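PDB 4D63: fiber KNOB domain from Avirulent turkey hemorrhagic enteritis virus, which forms the trimeric head of the viral fibre and binds sialic acid, consistent with a role in attaching the virus to host cells. Local coordinates for residues Asn95-Leu100 and Met173-Ser178; Val135-Asn140 and Pro166-Ile171. All blocks are in the same frame, centred on the assembly; numbering follows the deposited sequence.

Contact 1 of 2, residues Asn95-Leu100 and Met173-Ser178; sequences NKSIEL and MIKIKS
Glu99 and Lys175 face each other as a non-hydrogen-bonded antiparallel pair, and their side chains extend together in one direction to end in a salt bridge. Lys175 NZ donates to Glu99 OE2 at 2.9 Å, reaching the oxygen on its anti side and 18° out of the carboxylate plane. The Lys175 chain stays extended as far as CE and turns only at its last torsion (chi4 -127°), which swings the ammonium over to the carboxylate. On the way the aliphatic part of the lysine lies along the serine, Lys175 CB and CD each 3.9 Å from Ser97 CB. Met173, two residues before Lys175 and diagonal to Glu99, has CG anti to the backbone N (chi1 170°) and a bend at chi3 that bring its methyl CE to 3.8 Å from Glu99 CB.

The opposite face of the sheet is apolar and buried. Ile98 sits across from Ile176 and Leu100 across from Ile174, both hydrogen-bonded pairs. Each of these two pairs exchanges two N-H...O=C bonds; the one from Ile174 N to Leu100 O is 2.8 Å long. Leu100 and Ile176 meet on the diagonal, CD1 of Leu100 lying 4.2 Å from CD1 of Ile176, while Leu133 of strand 129-137 packs against Ile174 and Ile176. Beyond the strand ends a water accepts from Lys96 N and lies within hydrogen-bonding distance of Lys177 O, probably bridging the two. Asn83 adds weak bonds to Lys96 O and Ile176 O.

Strand 98-101 is thereby joined to strand 171-176 at the margin of the chain's large antiparallel beta-sheet, with one polar and one buried face, as expected of the beta-sandwich architecture of adenovirus fibre heads.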
loop_
_atom_site.group_PDB
_atom_site.type_symbol
_atom_site.label_atom_id
_atom_site.label_comp_id
_atom_site.label_asym_id
_atom_site.label_seq_id
_atom_site.Cartn_x
_atom_site.Cartn_y
_atom_site.Cartn_z
ATOM N N ASN A 95 13.803 -12.093 2.012
ATOM C CA ASN A 95 13.682 -10.658 1.923
ATOM C C ASN A 95 15.047 -10.093 2.040
ATOM O O ASN A 95 15.904 -10.625 2.744
ATOM C CB ASN A 95 12.859 -10.025 3.060
ATOM C CG ASN A 95 11.419 -10.396 2.999
ATOM O OD1 ASN A 95 10.548 -9.590 2.621
ATOM N ND2 ASN A 95 11.144 -11.640 3.364
ATOM N N LYS A 96 15.217 -8.970 1.370
ATOM C CA LYS A 96 16.403 -8.197 1.451
ATOM C C LYS A 96 15.977 -6.888 2.081
ATOM O O LYS A 96 14.820 -6.504 2.003
ATOM C CB LYS A 96 16.960 -7.976 0.064
ATOM C CG LYS A 96 17.390 -9.246 -0.658
ATOM C CD LYS A 96 18.147 -8.877 -1.933
ATOM C CE LYS A 96 18.373 -10.059 -2.878
ATOM N NZ LYS A 96 19.485 -10.949 -2.436
ATOM N N SER A 97 16.928 -6.211 2.697
ATOM C CA SER A 97 16.654 -4.981 3.401
ATOM C C SER A 97 17.334 -3.821 2.729
ATOM O O SER A 97 18.488 -3.957 2.355
ATOM C CB SER A 97 17.216 -5.099 4.804
ATOM O OG SER A 97 16.485 -6.066 5.508
ATOM N N ILE A 98 16.640 -2.682 2.600
ATOM C CA ILE A 98 17.356 -1.402 2.522
ATOM C C ILE A 98 17.638 -0.932 3.958
ATOM O O ILE A 98 16.729 -0.659 4.729
ATOM C CB ILE A 98 16.576 -0.308 1.780
ATOM C CG1 ILE A 98 16.374 -0.714 0.316
ATOM C CG2 ILE A 98 17.327 1.021 1.882
ATOM C CD1 ILE A 98 15.303 0.096 -0.378
ATOM N N GLU A 99 18.899 -0.829 4.307
ATOM C CA GLU A 99 19.288 -0.572 5.676
ATOM C C GLU A 99 19.639 0.888 5.845
ATOM O O GLU A 99 20.523 1.389 5.174
ATOM C CB GLU A 99 20.495 -1.436 6.041
ATOM C CG GLU A 99 20.233 -2.924 5.858
ATOM C CD GLU A 99 21.445 -3.776 6.156
ATOM O OE1 GLU A 99 22.558 -3.353 5.778
ATOM O OE2 GLU A 99 21.282 -4.868 6.754
ATOM N N LEU A 100 18.928 1.567 6.735
ATOM C CA LEU A 100 19.173 2.966 7.010
ATOM C C LEU A 100 19.539 3.144 8.483
ATOM O O LEU A 100 18.793 2.715 9.375
ATOM C CB LEU A 100 17.926 3.782 6.646
ATOM C CG LEU A 100 17.571 3.749 5.151
ATOM C CD1 LEU A 100 16.150 4.261 4.944
ATOM C CD2 LEU A 100 18.582 4.564 4.323
ATOM N N MET A 173 18.810 1.593 13.711
ATOM C CA MET A 173 18.716 1.230 12.318
ATOM C C MET A 173 17.278 0.883 11.973
ATOM O O MET A 173 16.552 0.309 12.793
ATOM C CB MET A 173 19.662 0.048 12.039
ATOM C CG MET A 173 19.518 -0.603 10.671
ATOM S SD MET A 173 20.687 -1.953 10.378
ATOM C CE MET A 173 22.047 -1.180 9.531
ATOM N N ILE A 174 16.884 1.243 10.764
ATOM C CA ILE A 174 15.620 0.852 10.202
ATOM C C ILE A 174 15.950 0.062 8.945
ATOM O O ILE A 174 16.695 0.556 8.078
ATOM C CB ILE A 174 14.777 2.108 9.859
ATOM C CG1 ILE A 174 14.452 2.865 11.156
ATOM C CG2 ILE A 174 13.495 1.747 9.157
ATOM C CD1 ILE A 174 13.751 4.187 10.966
ATOM N N LYS A 175 15.401 -1.144 8.849
ATOM C CA LYS A 175 15.453 -1.939 7.619
ATOM C C LYS A 175 14.099 -1.949 6.898
ATOM O O LYS A 175 13.067 -2.309 7.484
ATOM C CB LYS A 175 15.799 -3.376 7.944
ATOM C CG LYS A 175 17.137 -3.592 8.631
ATOM C CD LYS A 175 17.429 -5.086 8.731
ATOM C CE LYS A 175 18.729 -5.345 9.481
ATOM N NZ LYS A 175 19.647 -6.209 8.701
ATOM N N ILE A 176 14.088 -1.512 5.648
ATOM C CA ILE A 176 12.906 -1.625 4.812
ATOM C C ILE A 176 13.018 -2.946 4.090
ATOM O O ILE A 176 13.904 -3.124 3.269
ATOM C CB ILE A 176 12.800 -0.468 3.808
ATOM C CG1 ILE A 176 12.729 0.861 4.559
ATOM C CG2 ILE A 176 11.576 -0.645 2.897
ATOM C CD1 ILE A 176 12.861 2.045 3.651
ATOM N N LYS A 177 12.100 -3.863 4.403
ATOM C CA LYS A 177 12.126 -5.246 3.906
ATOM C C LYS A 177 11.216 -5.490 2.705
ATOM O O LYS A 177 11.174 -6.596 2.179
ATOM C CB LYS A 177 11.647 -6.172 5.017
ATOM C CG LYS A 177 12.420 -5.996 6.287
ATOM C CD LYS A 177 13.781 -6.622 6.172
ATOM C CE LYS A 177 14.157 -7.339 7.459
ATOM N NZ LYS A 177 13.112 -8.313 7.887
ATOM N N SER A 178 10.456 -4.455 2.356
ATOM C CA SER A 178 9.513 -4.423 1.253
ATOM C C SER A 178 10.169 -3.903 -0.019
ATOM O O SER A 178 11.025 -3.038 0.054
ATOM C CB SER A 178 8.424 -3.375 1.576
ATOM O OG SER A 178 7.310 -3.969 2.168
HETATM O O HOH W 1 12.772 -7.799 -0.168
#

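Contact 2 of 2, residues Val135-Asn140 and Pro166-Ile171; sequences VILENN and PVPGNI
Leu137 reaches over the 166-171 loop with both of its methyls. Leu137 CD2 presses on Val167 CG2 at 3.4 Å, a tight carbon contact in which the two branches overlap while running in opposing senses, and it also meets Ile171 CG1 at 3.8 Å. Leu137 CD1 lies 3.3 Å from the carbonyl oxygen Pro168 O. Two residues earlier, Val135 is packed closer still: its CG1, anti to the backbone N (chi1 170°), comes within 3.2 Å of Ile171 CD1, and Val167 CG1 lies 4.1 Å from Val135 CG1.

Glu138 N donates to Asn170 O at 3.0 Å. Glu138 and Asn170 then extend in a common direction, their carboxylate and amide planes turned 85° apart. This is the end of an antiparallel strand pair: Leu137 lies opposite Ile171, and beyond it the chain turns back through a type I beta turn, Leu137 to Asn140, that leads into strand 142-154.

In the 166-171 loop Pro168 centres an inverse gamma turn, closed by a weak bond from Gly169 N to Val167 O. Further out, Phe143 of strand 142-154 backs Leu137, Gln145 packs against Val135 and Val167, and Ser102 OG bonds to Ile171 O.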
loop_
_atom_site.group_PDB
_atom_site.type_symbol
_atom_site.label_atom_id
_atom_site.label_comp_id
_atom_site.label_asym_id
_atom_site.label_seq_id
_atom_site.Cartn_x
_atom_site.Cartn_y
_atom_site.Cartn_z
ATOM N N VAL A 135 12.793 -2.309 12.903
ATOM C CA VAL A 135 13.365 -1.172 13.594
ATOM C C VAL A 135 14.262 -1.757 14.673
ATOM O O VAL A 135 13.770 -2.437 15.566
ATOM C CB VAL A 135 12.234 -0.349 14.206
ATOM C CG1 VAL A 135 12.784 0.698 15.145
ATOM C CG2 VAL A 135 11.414 0.306 13.097
ATOM N N ILE A 136 15.576 -1.561 14.541
ATOM C CA ILE A 136 16.559 -2.124 15.475
ATOM C C ILE A 136 16.918 -1.050 16.514
ATOM O O ILE A 136 17.395 0.031 16.134
ATOM C CB ILE A 136 17.908 -2.515 14.798
ATOM C CG1 ILE A 136 17.759 -3.164 13.428
ATOM C CG2 ILE A 136 18.726 -3.418 15.711
ATOM C CD1 ILE A 136 16.945 -4.406 13.445
ATOM N N LEU A 137 16.721 -1.348 17.798
ATOM C CA LEU A 137 17.095 -0.426 18.876
ATOM C C LEU A 137 18.581 -0.536 19.217
ATOM O O LEU A 137 19.247 -1.518 18.852
ATOM C CB LEU A 137 16.253 -0.702 20.125
ATOM C CG LEU A 137 14.748 -0.489 20.013
ATOM C CD1 LEU A 137 14.110 -0.542 21.381
ATOM C CD2 LEU A 137 14.436 0.844 19.365
ATOM N N GLU A 138 19.103 0.453 19.943
ATOM C CA GLU A 138 20.527 0.444 20.352
ATOM C C GLU A 138 20.952 -0.768 21.207
ATOM O O GLU A 138 22.110 -1.187 21.140
ATOM C CB GLU A 138 20.930 1.760 21.023
ATOM C CG GLU A 138 21.605 2.710 20.030
ATOM C CD GLU A 138 21.519 4.174 20.418
ATOM O OE1 GLU A 138 21.312 4.475 21.615
ATOM O OE2 GLU A 138 21.658 5.025 19.508
ATOM N N ASN A 139 20.011 -1.331 21.960
ATOM C CA ASN A 139 20.235 -2.542 22.755
ATOM C C ASN A 139 19.987 -3.822 21.939
ATOM O O ASN A 139 19.758 -4.901 22.503
ATOM C CB ASN A 139 19.321 -2.534 23.981
ATOM C CG ASN A 139 17.857 -2.667 23.617
ATOM O OD1 ASN A 139 17.514 -2.778 22.441
ATOM N ND2 ASN A 139 16.980 -2.631 24.619
ATOM N N ASN A 140 19.988 -3.665 20.614
ATOM C CA ASN A 140 19.787 -4.741 19.629
ATOM C C ASN A 140 18.419 -5.452 19.617
ATOM O O ASN A 140 18.211 -6.339 18.786
ATOM C CB ASN A 140 20.933 -5.777 19.703
ATOM C CG ASN A 140 22.251 -5.245 19.178
ATOM O OD1 ASN A 140 22.304 -4.467 18.212
ATOM N ND2 ASN A 140 23.344 -5.682 19.818
ATOM N N PRO A 166 5.789 3.966 17.975
ATOM C CA PRO A 166 6.682 4.130 19.125
ATOM C C PRO A 166 7.480 2.875 19.456
ATOM O O PRO A 166 6.950 1.767 19.395
ATOM C CB PRO A 166 5.718 4.445 20.288
ATOM C CG PRO A 166 4.447 4.891 19.648
ATOM C CD PRO A 166 4.369 4.147 18.351
ATOM N N VAL A 167 8.740 3.057 19.823
ATOM C CA VAL A 167 9.549 1.942 20.344
ATOM C C VAL A 167 10.193 2.337 21.681
ATOM O O VAL A 167 10.529 3.519 21.891
ATOM C CB VAL A 167 10.638 1.475 19.352
ATOM C CG1 VAL A 167 10.000 0.865 18.108
ATOM C CG2 VAL A 167 11.554 2.625 18.975
ATOM N N PRO A 168 10.359 1.345 22.585
ATOM C CA PRO A 168 10.939 1.552 23.911
ATOM C C PRO A 168 12.454 1.592 23.843
ATOM O O PRO A 168 13.133 0.666 24.296
ATOM C CB PRO A 168 10.462 0.327 24.687
ATOM C CG PRO A 168 10.347 -0.734 23.661
ATOM C CD PRO A 168 9.868 -0.040 22.419
ATOM N N GLY A 169 12.960 2.660 23.241
ATOM C CA GLY A 169 14.385 2.876 23.108
ATOM C C GLY A 169 14.651 3.777 21.926
ATOM O O GLY A 169 13.730 4.122 21.203
ATOM N N ASN A 170 15.909 4.186 21.782
ATOM C CA ASN A 170 16.402 4.874 20.594
ATOM C C ASN A 170 16.752 3.888 19.467
ATOM O O ASN A 170 17.286 2.797 19.716
ATOM C CB ASN A 170 17.661 5.688 20.911
ATOM C CG ASN A 170 17.386 6.889 21.797
ATOM O OD1 ASN A 170 16.237 7.277 22.036
ATOM N ND2 ASN A 170 18.457 7.495 22.285
ATOM N N ILE A 171 16.504 4.316 18.232
ATOM C CA ILE A 171 16.679 3.479 17.049
ATOM C C ILE A 171 18.101 3.606 16.502
ATOM O O ILE A 171 18.605 4.709 16.296
ATOM C CB ILE A 171 15.585 3.817 16.007
ATOM C CG1 ILE A 171 14.240 3.330 16.553
ATOM C CG2 ILE A 171 15.840 3.171 14.653
ATOM C CD1 ILE A 171 13.044 3.840 15.786
#

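Strand 171-176 joins the two contacts: Ile171 at its start belongs to contact 2, and Met173 to Ile176 belong to contact 1. It pairs with strand 98-101 along one edge and strand 129-137 along the other, making the three consecutive in the large antiparallel sheet. The contact centres lie about 15 Å apart, and Met173 O probably accepts a hydrogen bond from Ile136 N where they meet. In sequence, contact 2 falls wholly between the halves of contact 1. Contact 2, at the 135-140 turn and 166-171 loop, is centred about 18 Å from the chain centre, contact 1 about 8 Å. Together they hold strand 171-176 between its neighbours; Ser178, ending segment 173-178, packs on Thr128 of a neighbouring subunit.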